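Local coordinates for protein arylsulfatase (Pseudoalteromonas sp. MB47, PDB 7AJ0) that probably removes sulfate groups from the algal polysaccharide fucoidan as a hexameric, thermostable, calcium-containing exo-sulfatase of the alkaline phosphatase clan, at residues 79-84 and 297-302; 85-90 and 356-361. One frame throughout, in Å; residues are numbered along the deposited sequence.

Contact 1 (79-84 and 297-302)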
# COMPACT_ATOMS: atom_id res chain seq x y z
N PRO A 79 -19.98 -21.17 -21.76
CA PRO A 79 -19.48 -21.61 -23.07
C PRO A 79 -19.97 -20.71 -24.19
O PRO A 79 -21.07 -20.16 -24.14
CB PRO A 79 -20.05 -23.03 -23.21
CG PRO A 79 -20.31 -23.48 -21.82
CD PRO A 79 -20.67 -22.25 -21.03
N THR A 80 -19.12 -20.56 -25.21
CA THR A 80 -19.44 -19.79 -26.41
C THR A 80 -19.10 -20.63 -27.64
O THR A 80 -18.11 -20.37 -28.33
CB THR A 80 -18.69 -18.46 -26.43
OG1 THR A 80 -17.28 -18.69 -26.53
CG2 THR A 80 -18.97 -17.65 -25.16
N PRO A 81 -19.92 -21.65 -27.93
CA PRO A 81 -19.55 -22.56 -29.03
C PRO A 81 -19.58 -21.92 -30.41
O PRO A 81 -18.70 -22.22 -31.23
CB PRO A 81 -20.60 -23.69 -28.92
CG PRO A 81 -21.74 -23.08 -28.17
CD PRO A 81 -21.12 -22.10 -27.21
N ASN A 82 -20.55 -21.05 -30.70
CA ASN A 82 -20.62 -20.46 -32.04
C ASN A 82 -19.46 -19.50 -32.28
O ASN A 82 -18.87 -19.49 -33.36
CB ASN A 82 -21.95 -19.74 -32.23
CG ASN A 82 -23.12 -20.68 -32.26
OD1 ASN A 82 -23.24 -21.52 -33.16
ND2 ASN A 82 -24.01 -20.55 -31.29
N ILE A 83 -19.14 -18.68 -31.28
CA ILE A 83 -18.00 -17.77 -31.42
C ILE A 83 -16.71 -18.57 -31.55
O ILE A 83 -15.81 -18.19 -32.31
CB ILE A 83 -17.95 -16.79 -30.24
CG1 ILE A 83 -19.15 -15.84 -30.30
CG2 ILE A 83 -16.64 -16.03 -30.24
CD1 ILE A 83 -19.48 -15.18 -28.97
N ASP A 84 -16.60 -19.67 -30.82
CA ASP A 84 -15.43 -20.53 -30.96
C ASP A 84 -15.32 -21.06 -32.39
O ASP A 84 -14.21 -21.16 -32.94
CB ASP A 84 -15.50 -21.69 -29.97
CG ASP A 84 -15.35 -21.23 -28.52
OD1 ASP A 84 -15.18 -20.02 -28.30
OD2 ASP A 84 -15.41 -22.09 -27.61
N GLU A 297 -26.51 -15.74 -24.56
CA GLU A 297 -27.44 -15.14 -25.52
C GLU A 297 -26.69 -14.54 -26.70
O GLU A 297 -27.08 -14.72 -27.86
CB GLU A 297 -28.30 -14.08 -24.83
CG GLU A 297 -29.23 -13.32 -25.77
CD GLU A 297 -30.41 -12.68 -25.05
OE1 GLU A 297 -30.56 -12.89 -23.83
OE2 GLU A 297 -31.20 -11.97 -25.71
N VAL A 298 -25.60 -13.81 -26.43
CA VAL A 298 -24.82 -13.22 -27.52
C VAL A 298 -24.28 -14.30 -28.44
O VAL A 298 -24.25 -14.13 -29.67
CB VAL A 298 -23.68 -12.36 -26.94
CG1 VAL A 298 -22.65 -12.04 -28.02
CG2 VAL A 298 -24.23 -11.08 -26.34
N ASP A 299 -23.85 -15.42 -27.88
CA ASP A 299 -23.29 -16.49 -28.70
C ASP A 299 -24.37 -17.14 -29.56
O ASP A 299 -24.11 -17.52 -30.71
CB ASP A 299 -22.61 -17.54 -27.82
CG ASP A 299 -22.04 -18.69 -28.62
OD1 ASP A 299 -21.00 -18.48 -29.28
OD2 ASP A 299 -22.62 -19.80 -28.58
N ASP A 300 -25.59 -17.28 -29.02
CA ASP A 300 -26.67 -17.86 -29.81
C ASP A 300 -27.08 -16.94 -30.95
O ASP A 300 -27.31 -17.39 -32.07
CB ASP A 300 -27.88 -18.15 -28.91
CG ASP A 300 -27.71 -19.43 -28.11
OD1 ASP A 300 -26.69 -20.13 -28.29
OD2 ASP A 300 -28.61 -19.74 -27.30
N ILE A 301 -27.17 -15.63 -30.68
CA ILE A 301 -27.51 -14.68 -31.73
C ILE A 301 -26.44 -14.69 -32.82
O ILE A 301 -26.76 -14.65 -34.02
CB ILE A 301 -27.72 -13.28 -31.14
CG1 ILE A 301 -29.00 -13.26 -30.29
CG2 ILE A 301 -27.79 -12.23 -32.24
CD1 ILE A 301 -29.12 -12.06 -29.37
N THR A 302 -25.17 -14.76 -32.42
CA THR A 302 -24.09 -14.88 -33.39
C THR A 302 -24.31 -16.08 -34.31
O THR A 302 -24.18 -15.97 -35.54
CB THR A 302 -22.75 -15.01 -32.66
OG1 THR A 302 -22.48 -13.80 -31.94
CG2 THR A 302 -21.62 -15.28 -33.65
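The backbones come closest where the turn leading into helix 81-88 meets the middle of helix 290-311, with the CA atoms of Thr-80 and Asp-299 5.6 Å apart. Asp-299 does most of the work. Its CG stands anti to the backbone N (chi1 179°), which carries the carboxylate out to the first-turn amides of the shorter helix. Ile-83 N donates to Asp-299 OD1 at 2.7 Å, nearly along the C-O axis of the acceptor, while Asn-82 N gives a straight but long and weak bond to OD2 of the same carboxylate at 3.2 Å. The side chain of Asn-82 crosses that of Asp-299 at about a right angle, and its ND2 splits two weak, bent bonds between Asp-299 OD2 and Asp-299 O. Pro-81, with no N-H to give, brings CD to 3.1 Å from Asp-299 OD2. On the inner side, Ile-83 lays CG1 near Asp-299 OD1 and 4.2 Å from Thr-302 CG2, and the side chains of Ile-83 and Thr-302 both rest on Phe-322 of strand 318-324. Thr-80 holds the N-cap position, yet its OG1 turns to Asp-84 OD1 and to Gly-68 N. A carboxylate borrowed from a helix far along the chain thus meets the start of helix 81-88, where the helix dipole and the donated N-H groups would probably keep the buried Asp-299 ionised.

Contact 2 (85-90 and 356-361)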
# COMPACT_ATOMS: atom_id res chain seq x y z
N LYS A 85 -16.45 -21.40 -33.00
CA LYS A 85 -16.43 -21.99 -34.33
C LYS A 85 -16.04 -20.96 -35.39
O LYS A 85 -15.34 -21.28 -36.35
CB LYS A 85 -17.79 -22.61 -34.65
CG LYS A 85 -17.80 -23.54 -35.85
CD LYS A 85 -19.08 -24.35 -35.91
CE LYS A 85 -19.18 -25.15 -37.21
NZ LYS A 85 -18.09 -26.16 -37.34
N LEU A 86 -16.47 -19.70 -35.21
CA LEU A 86 -15.99 -18.64 -36.09
C LEU A 86 -14.47 -18.54 -36.05
O LEU A 86 -13.81 -18.41 -37.09
CB LEU A 86 -16.61 -17.30 -35.70
CG LEU A 86 -18.02 -16.96 -36.18
CD1 LEU A 86 -18.41 -15.56 -35.70
CD2 LEU A 86 -18.13 -17.04 -37.69
N ALA A 87 -13.89 -18.61 -34.85
CA ALA A 87 -12.44 -18.46 -34.71
C ALA A 87 -11.70 -19.67 -35.26
O ALA A 87 -10.71 -19.53 -35.98
CB ALA A 87 -12.08 -18.22 -33.24
N ASN A 88 -12.17 -20.88 -34.92
CA ASN A 88 -11.45 -22.08 -35.33
C ASN A 88 -11.56 -22.32 -36.83
O ASN A 88 -10.67 -22.92 -37.43
CB ASN A 88 -11.96 -23.29 -34.55
CG ASN A 88 -11.61 -23.22 -33.07
OD1 ASN A 88 -10.61 -22.61 -32.69
ND2 ASN A 88 -12.43 -23.85 -32.24
N GLU A 89 -12.65 -21.88 -37.45
CA GLU A 89 -12.81 -21.96 -38.89
C GLU A 89 -12.39 -20.68 -39.59
O GLU A 89 -12.66 -20.51 -40.78
CB GLU A 89 -14.26 -22.30 -39.23
CG GLU A 89 -14.64 -23.71 -38.83
CD GLU A 89 -16.14 -23.93 -38.77
OE1 GLU A 89 -16.89 -23.02 -39.18
OE2 GLU A 89 -16.55 -25.01 -38.30
N GLY A 90 -11.74 -19.77 -38.88
CA GLY A 90 -11.26 -18.52 -39.45
C GLY A 90 -9.98 -18.09 -38.81
O GLY A 90 -9.12 -18.92 -38.49
N PRO A 356 -11.01 -8.92 -27.94
CA PRO A 356 -11.16 -10.05 -28.87
C PRO A 356 -11.37 -9.56 -30.29
O PRO A 356 -11.98 -8.52 -30.53
CB PRO A 356 -12.40 -10.79 -28.35
CG PRO A 356 -12.69 -10.22 -27.00
CD PRO A 356 -12.15 -8.83 -27.00
N GLY A 357 -10.85 -10.34 -31.24
CA GLY A 357 -11.01 -10.01 -32.64
C GLY A 357 -10.93 -11.23 -33.53
O GLY A 357 -9.89 -11.90 -33.60
N ILE A 358 -12.02 -11.54 -34.23
CA ILE A 358 -12.12 -12.73 -35.06
C ILE A 358 -12.55 -12.31 -36.45
O ILE A 358 -13.50 -11.55 -36.61
CB ILE A 358 -13.11 -13.76 -34.48
CG1 ILE A 358 -12.68 -14.18 -33.08
CG2 ILE A 358 -13.21 -14.97 -35.40
CD1 ILE A 358 -13.80 -14.82 -32.27
N ALA A 359 -11.84 -12.82 -37.46
CA ALA A 359 -12.19 -12.59 -38.86
C ALA A 359 -12.53 -13.94 -39.48
O ALA A 359 -11.72 -14.87 -39.45
CB ALA A 359 -11.03 -11.93 -39.61
N TYR A 360 -13.74 -14.05 -40.03
CA TYR A 360 -14.21 -15.26 -40.68
C TYR A 360 -14.71 -14.91 -42.08
O TYR A 360 -15.50 -13.98 -42.24
CB TYR A 360 -15.33 -15.93 -39.87
CG TYR A 360 -15.96 -17.12 -40.55
CD1 TYR A 360 -15.41 -18.39 -40.41
CD2 TYR A 360 -17.10 -16.99 -41.33
CE1 TYR A 360 -15.98 -19.49 -41.03
CE2 TYR A 360 -17.68 -18.07 -41.95
CZ TYR A 360 -17.11 -19.32 -41.80
OH TYR A 360 -17.68 -20.41 -42.42
N TRP A 361 -14.24 -15.66 -43.08
CA TRP A 361 -14.67 -15.44 -44.46
C TRP A 361 -14.56 -16.78 -45.19
O TRP A 361 -13.46 -17.19 -45.58
CB TRP A 361 -13.84 -14.35 -45.13
CG TRP A 361 -14.48 -13.77 -46.37
CD1 TRP A 361 -15.49 -14.31 -47.11
CD2 TRP A 361 -14.14 -12.53 -47.01
NE1 TRP A 361 -15.81 -13.49 -48.16
CE2 TRP A 361 -15.00 -12.39 -48.12
CE3 TRP A 361 -13.21 -11.52 -46.74
CZ2 TRP A 361 -14.94 -11.28 -48.97
CZ3 TRP A 361 -13.15 -10.43 -47.59
CH2 TRP A 361 -14.01 -10.32 -48.69
O HOH W 1 -12.86 -18.06 -42.50
O HOH W 2 -16.17 -22.85 -42.39
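Gly-357 pairs with Leu-93, so strand 354-360 is already held at its side when Ile-358 brings the first side chain to helix 81-88. With CG1 anti to the carbonyl carbon (chi1 -59°), Ile-358 presents two branches: CG2 sits 3.6 Å from Ala-87 CA, against the backbone of the helix, and CD1 reaches Ala-87 CB at 3.9 Å. Leu-86 CB flanks the same CG2. Ala-359 turns its methyl away and offers its carbonyl instead, with O 3.7 Å from Gly-90 CA; a beta carbon on Gly-90 would collide with that oxygen. Tyr-360 contributes the largest share of the contact. Its CG is anti to the backbone N (chi1 175°), and the ring takes Leu-86 CD2 over one face in a CH-pi contact, 4.0 Å from the methyl carbon to the ring centroid. Glu-89 runs alongside, pointing the same way, with its CB 3.8 Å from Tyr-360 CE1, and Gly-90 N lies at the ring edge. At the tip, Tyr-360 OH is hydrogen-bonded to a water that gives a weak bond to Glu-89 OE1. An alanine in place of Tyr-360 would remove the ring and hydroxyl, and would probably cost Leu-86 and Glu-89 the surface they pack on, as well as the water link to Glu-89 OE1. The side chain of Trp-361 leaves the contact and packs on Leu-41 and Leu-44 of helix 31-48, but its N donates at 2.8 Å to a second water, which in turn donates to Glu-89 O. Apolar groups therefore do the joining along the helix, while water carries the polar atoms of the turn after it, where helix 81-88 hands over to strand 91-97.

In the fold
Both contacts use helix 81-88, taking it from its two ends: contact 1 ties its start to helix 290-311, and contact 2 sets its end on strand 354-360 of the large mixed sheet. Contact 1 is partly buried, with an exposed residue at its border, and relies on direct hydrogen bonds to a single aspartate, most of them weak; contact 2 is buried and relies on aliphatic and aromatic packing, with waters for the polar atoms. Their centres lie about 12 Å apart, and they meet through side chains, Ile-83 CG2 against Ile-358 CD1 at 3.7 Å and Thr-302 against Leu-86. Helix 81-88 thus lies beside helix 290-311, and both rest on that sheet, within the sulfatase region.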